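Long-range contact in Exo-beta-1,3-galactanase (Bifidobacterium bifidum, PDB 5FLW), which probably hydrolyses beta-1,3-linked galactan from its non-reducing chain ends, as a glycoside hydrolase of family 43: residues 258-270 with 275-287. Residues are numbered along the deposited sequence; the frame is centred on the assembly and turned at random.
Sequences SEHFLFIGDRWQE and NSPIVQMPISIAD
The hydroxyl of S276 is gripped twice: OG accepts the backbone N-H of Q269 (N to OG 3.0 Å) and donates to the carbonyl of L273, so a small serine ties the turn to both arms of the hairpin. Beyond it the strands pair antiparallel, G265 and V279 exchanging two backbone bonds. Glycine suits position 265 because a beta carbon would run into the ring of F263. Near the turn, R267 stretches across V279, whose CG2 lies over one face of the guanidinium, 3.8 Å from NE; the guanidinium nitrogens of R267 donate to the carbonyls of Y241, D242 and T301. Toward the far end I283 N still donates to F261 O, while a water replaces the return bond, accepting from F261 N and donating to I283 O. There F261 turns CG anti to its own carbonyl carbon (chi1 -62°), bringing the ring against I285, whose CD1 sits over one face, 4.0 Å from the centroid, in a CH-pi contact. F261 CB meets I283 CG2 at 3.6 Å. Cutting F261 back to an alanine is likely to cost I285 CD1 its aromatic partner within the hairpin and open a gap beside P250. Such a hairpin forms the two middle strands of a four-stranded blade, as in the five-bladed beta-propeller of family 43.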
loop_
_atom_site.group_PDB
_atom_site.type_symbol
_atom_site.label_atom_id
_atom_site.label_comp_id
_atom_site.label_asym_id
_atom_site.label_seq_id
_atom_site.Cartn_x
_atom_site.Cartn_y
_atom_site.Cartn_z
ATOM N N SER A 258 1.151 -19.241 -2.157
ATOM C CA SER A 258 1.812 -19.197 -0.869
ATOM C C SER A 258 0.848 -19.700 0.205
ATOM O O SER A 258 -0.374 -19.599 0.068
ATOM C CB SER A 258 2.305 -17.762 -0.617
ATOM O OG SER A 258 2.785 -17.583 0.706
ATOM N N GLU A 259 1.409 -20.293 1.254
ATOM C CA GLU A 259 0.641 -20.733 2.414
ATOM C C GLU A 259 0.762 -19.806 3.604
ATOM O O GLU A 259 0.080 -20.025 4.612
ATOM C CB GLU A 259 1.015 -22.163 2.836
ATOM C CG GLU A 259 0.801 -23.254 1.760
ATOM C CD GLU A 259 -0.687 -23.481 1.376
ATOM O OE1 GLU A 259 -1.596 -23.332 2.250
ATOM O OE2 GLU A 259 -0.964 -23.834 0.187
ATOM N N HIS A 260 1.602 -18.779 3.507
ATOM C CA HIS A 260 1.812 -17.819 4.585
ATOM C C HIS A 260 1.745 -16.403 4.039
ATOM O O HIS A 260 2.298 -16.100 2.978
ATOM C CB HIS A 260 3.140 -18.019 5.315
ATOM C CG HIS A 260 3.346 -19.443 5.782
ATOM N ND1 HIS A 260 3.920 -20.417 4.978
ATOM C CD2 HIS A 260 3.020 -20.042 6.949
ATOM C CE1 HIS A 260 3.941 -21.545 5.646
ATOM N NE2 HIS A 260 3.402 -21.339 6.833
ATOM N N PHE A 261 1.060 -15.541 4.776
ATOM C CA PHE A 261 0.825 -14.161 4.372
ATOM C C PHE A 261 1.017 -13.273 5.588
ATOM O O PHE A 261 0.715 -13.674 6.725
ATOM C CB PHE A 261 -0.589 -13.985 3.790
ATOM C CG PHE A 261 -0.837 -14.797 2.546
ATOM C CD1 PHE A 261 -1.294 -16.117 2.634
ATOM C CD2 PHE A 261 -0.606 -14.249 1.292
ATOM C CE1 PHE A 261 -1.514 -16.869 1.481
ATOM C CE2 PHE A 261 -0.821 -14.982 0.143
ATOM C CZ PHE A 261 -1.276 -16.299 0.228
ATOM N N LEU A 262 1.514 -12.065 5.331
ATOM C CA LEU A 262 1.722 -11.038 6.344
ATOM C C LEU A 262 0.775 -9.871 6.074
ATOM O O LEU A 262 0.658 -9.418 4.930
ATOM C CB LEU A 262 3.171 -10.536 6.324
ATOM C CG LEU A 262 3.556 -9.642 7.497
ATOM C CD1 LEU A 262 3.581 -10.436 8.794
ATOM C CD2 LEU A 262 4.895 -8.951 7.208
ATOM N N PHE A 263 0.071 -9.435 7.124
ATOM C CA PHE A 263 -0.753 -8.228 7.131
ATOM C C PHE A 263 0.013 -7.115 7.854
ATOM O O PHE A 263 0.504 -7.325 8.967
ATOM C CB PHE A 263 -2.068 -8.510 7.884
ATOM C CG PHE A 263 -2.857 -7.265 8.291
ATOM C CD1 PHE A 263 -2.567 -6.576 9.493
ATOM C CD2 PHE A 263 -3.913 -6.801 7.494
ATOM C CE1 PHE A 263 -3.293 -5.437 9.851
ATOM C CE2 PHE A 263 -4.646 -5.671 7.857
ATOM C CZ PHE A 263 -4.324 -4.981 9.038
ATOM N N ILE A 264 0.073 -5.924 7.240
ATOM C CA ILE A 264 0.529 -4.708 7.904
ATOM C C ILE A 264 -0.573 -3.653 7.777
ATOM O O ILE A 264 -1.097 -3.423 6.677
ATOM C CB ILE A 264 1.885 -4.218 7.355
ATOM C CG1 ILE A 264 2.994 -5.198 7.791
ATOM C CG2 ILE A 264 2.179 -2.783 7.834
ATOM C CD1 ILE A 264 4.342 -4.974 7.156
ATOM N N GLY A 265 -0.950 -3.059 8.921
ATOM C CA GLY A 265 -1.867 -1.941 8.942
ATOM C C GLY A 265 -1.248 -0.781 9.702
ATOM O O GLY A 265 -0.360 -0.959 10.528
ATOM N N ASP A 266 -1.715 0.428 9.385
ATOM C CA ASP A 266 -1.243 1.653 10.028
ATOM C C ASP A 266 -2.166 2.051 11.177
ATOM O O ASP A 266 -3.388 2.034 11.025
ATOM C CB ASP A 266 -1.179 2.814 9.024
ATOM C CG ASP A 266 -0.104 2.616 7.974
ATOM O OD1 ASP A 266 1.081 2.727 8.315
ATOM O OD2 ASP A 266 -0.440 2.328 6.811
ATOM N N ARG A 267 -1.564 2.452 12.312
ATOM C CA ARG A 267 -2.254 3.133 13.433
ATOM C C ARG A 267 -1.899 4.615 13.372
ATOM O O ARG A 267 -0.982 5.075 14.056
ATOM C CB ARG A 267 -1.808 2.580 14.782
ATOM C CG ARG A 267 -2.575 1.415 15.209
ATOM C CD ARG A 267 -2.554 1.157 16.716
ATOM N NE ARG A 267 -3.365 -0.026 16.895
ATOM C CZ ARG A 267 -3.311 -0.838 17.937
ATOM N NH1 ARG A 267 -2.470 -0.599 18.946
ATOM N NH2 ARG A 267 -4.118 -1.892 17.951
ATOM N N TRP A 268 -2.649 5.358 12.553
ATOM C CA TRP A 268 -2.331 6.750 12.282
ATOM C C TRP A 268 -2.554 7.609 13.518
ATOM O O TRP A 268 -3.623 7.565 14.144
ATOM C CB TRP A 268 -3.201 7.260 11.138
ATOM C CG TRP A 268 -2.989 6.566 9.846
ATOM C CD1 TRP A 268 -3.866 5.720 9.197
ATOM C CD2 TRP A 268 -1.833 6.677 8.999
ATOM N NE1 TRP A 268 -3.314 5.293 8.002
ATOM C CE2 TRP A 268 -2.075 5.879 7.850
ATOM C CE3 TRP A 268 -0.629 7.396 9.081
ATOM C CZ2 TRP A 268 -1.137 5.782 6.795
ATOM C CZ3 TRP A 268 0.286 7.291 8.042
ATOM C CH2 TRP A 268 0.030 6.509 6.916
ATOM N N GLN A 269 -1.557 8.412 13.849
ATOM C CA GLN A 269 -1.618 9.323 14.991
ATOM C C GLN A 269 -1.666 10.748 14.445
ATOM O O GLN A 269 -0.641 11.322 14.074
ATOM C CB GLN A 269 -0.421 9.084 15.910
ATOM C CG GLN A 269 -0.446 7.688 16.546
ATOM C CD GLN A 269 -1.509 7.561 17.629
ATOM O OE1 GLN A 269 -2.668 7.259 17.354
ATOM N NE2 GLN A 269 -1.113 7.803 18.870
ATOM N N GLU A 270 -2.878 11.307 14.404
ATOM C CA GLU A 270 -3.120 12.573 13.720
ATOM C C GLU A 270 -2.177 13.690 14.166
ATOM O O GLU A 270 -1.755 14.519 13.353
ATOM C CB GLU A 270 -4.595 12.964 13.883
ATOM C CG GLU A 270 -4.964 14.359 13.406
ATOM C CD GLU A 270 -6.433 14.626 13.440
ATOM O OE1 GLU A 270 -7.161 13.916 14.164
ATOM O OE2 GLU A 270 -6.877 15.605 12.780
ATOM N N ASN A 275 5.364 9.103 14.392
ATOM C CA ASN A 275 5.390 8.033 15.383
ATOM C C ASN A 275 4.140 7.140 15.347
ATOM O O ASN A 275 3.867 6.413 16.322
ATOM C CB ASN A 275 5.647 8.609 16.776
ATOM C CG ASN A 275 7.001 9.295 16.860
ATOM O OD1 ASN A 275 8.022 8.711 16.470
ATOM N ND2 ASN A 275 7.023 10.543 17.348
ATOM N N SER A 276 3.394 7.155 14.234
ATOM C CA SER A 276 2.262 6.253 14.057
ATOM C C SER A 276 2.751 4.814 14.089
ATOM O O SER A 276 3.592 4.441 13.247
ATOM C CB SER A 276 1.623 6.497 12.683
ATOM O OG SER A 276 1.065 7.795 12.628
ATOM N N PRO A 277 2.228 3.970 14.977
ATOM C CA PRO A 277 2.634 2.554 14.990
ATOM C C PRO A 277 2.093 1.802 13.772
ATOM O O PRO A 277 1.318 2.320 12.952
ATOM C CB PRO A 277 1.992 2.007 16.280
ATOM C CG PRO A 277 1.707 3.193 17.104
ATOM C CD PRO A 277 1.384 4.312 16.143
ATOM N N ILE A 278 2.512 0.538 13.671
ATOM C CA ILE A 278 1.936 -0.414 12.723
ATOM C C ILE A 278 1.374 -1.605 13.502
ATOM O O ILE A 278 1.771 -1.886 14.643
ATOM C CB ILE A 278 2.937 -0.912 11.638
ATOM C CG1 ILE A 278 4.095 -1.704 12.288
ATOM C CG2 ILE A 278 3.450 0.279 10.789
ATOM C CD1 ILE A 278 5.056 -2.338 11.291
ATOM N N VAL A 279 0.439 -2.295 12.864
ATOM C CA VAL A 279 -0.040 -3.591 13.316
ATOM C C VAL A 279 0.476 -4.616 12.306
ATOM O O VAL A 279 0.123 -4.563 11.122
ATOM C CB VAL A 279 -1.577 -3.622 13.429
ATOM C CG1 VAL A 279 -2.056 -5.044 13.708
ATOM C CG2 VAL A 279 -2.070 -2.643 14.523
ATOM N N GLN A 280 1.320 -5.539 12.770
ATOM C CA GLN A 280 1.954 -6.529 11.914
ATOM C C GLN A 280 1.553 -7.909 12.426
ATOM O O GLN A 280 1.801 -8.239 13.599
ATOM C CB GLN A 280 3.464 -6.364 11.960
ATOM C CG GLN A 280 4.239 -7.349 11.109
ATOM C CD GLN A 280 5.734 -7.017 11.086
ATOM O OE1 GLN A 280 6.140 -5.937 10.635
ATOM N NE2 GLN A 280 6.554 -7.942 11.577
ATOM N N MET A 281 0.913 -8.702 11.562
ATOM C CA MET A 281 0.289 -9.945 12.000
ATOM C C MET A 281 0.287 -10.929 10.848
ATOM O O MET A 281 0.183 -10.512 9.688
ATOM C CB MET A 281 -1.170 -9.703 12.429
ATOM C CG MET A 281 -1.382 -8.769 13.623
ATOM S SD MET A 281 -3.130 -8.361 13.850
ATOM C CE MET A 281 -3.821 -9.989 14.307
ATOM N N PRO A 282 0.328 -12.234 11.126
ATOM C CA PRO A 282 0.013 -13.206 10.073
ATOM C C PRO A 282 -1.473 -13.124 9.738
ATOM O O PRO A 282 -2.309 -12.805 10.592
ATOM C CB PRO A 282 0.359 -14.548 10.717
ATOM C CG PRO A 282 0.091 -14.322 12.175
ATOM C CD PRO A 282 0.423 -12.879 12.454
ATOM N N ILE A 283 -1.797 -13.328 8.465
ATOM C CA ILE A 283 -3.185 -13.374 8.023
ATOM C C ILE A 283 -3.399 -14.693 7.290
ATOM O O ILE A 283 -2.561 -15.102 6.479
ATOM C CB ILE A 283 -3.576 -12.131 7.191
ATOM C CG1 ILE A 283 -5.087 -12.114 6.896
ATOM C CG2 ILE A 283 -2.772 -12.047 5.910
ATOM C CD1 ILE A 283 -5.609 -10.828 6.284
ATOM N N SER A 284 -4.473 -15.394 7.634
ATOM C CA SER A 284 -4.763 -16.691 7.044
ATOM C C SER A 284 -5.619 -16.509 5.785
ATOM O O SER A 284 -6.630 -15.794 5.807
ATOM C CB SER A 284 -5.446 -17.586 8.077
ATOM O OG SER A 284 -6.242 -18.543 7.423
ATOM N N ILE A 285 -5.195 -17.142 4.684
ATOM C CA ILE A 285 -5.831 -17.000 3.372
ATOM C C ILE A 285 -5.906 -18.371 2.719
ATOM O O ILE A 285 -4.869 -18.985 2.450
ATOM C CB ILE A 285 -5.062 -16.002 2.481
ATOM C CG1 ILE A 285 -5.022 -14.616 3.158
ATOM C CG2 ILE A 285 -5.608 -15.985 1.057
ATOM C CD1 ILE A 285 -4.366 -13.575 2.350
ATOM N N ALA A 286 -7.126 -18.866 2.495
ATOM C CA ALA A 286 -7.332 -20.186 1.909
ATOM C C ALA A 286 -8.775 -20.295 1.440
ATOM O O ALA A 286 -9.691 -19.882 2.168
ATOM C CB ALA A 286 -7.011 -21.287 2.932
ATOM N N ASP A 287 -8.970 -20.799 0.206
ATOM C CA ASP A 287 -10.293 -21.174 -0.327
ATOM C C ASP A 287 -11.301 -20.024 -0.301
ATOM O O ASP A 287 -12.470 -20.210 0.031
ATOM C CB ASP A 287 -10.868 -22.422 0.359
ATOM C CG ASP A 287 -9.858 -23.547 0.457
ATOM O OD1 ASP A 287 -9.293 -23.925 -0.596
ATOM O OD2 ASP A 287 -9.629 -24.046 1.581
HETATM O O HOH W 1 -2.656 -18.656 5.072
HETATM O O HOH W 2 -2.624 -20.343 2.938
HETATM O O HOH W 3 -0.681 -17.018 6.545
HETATM O O HOH W 4 2.057 3.945 10.552
#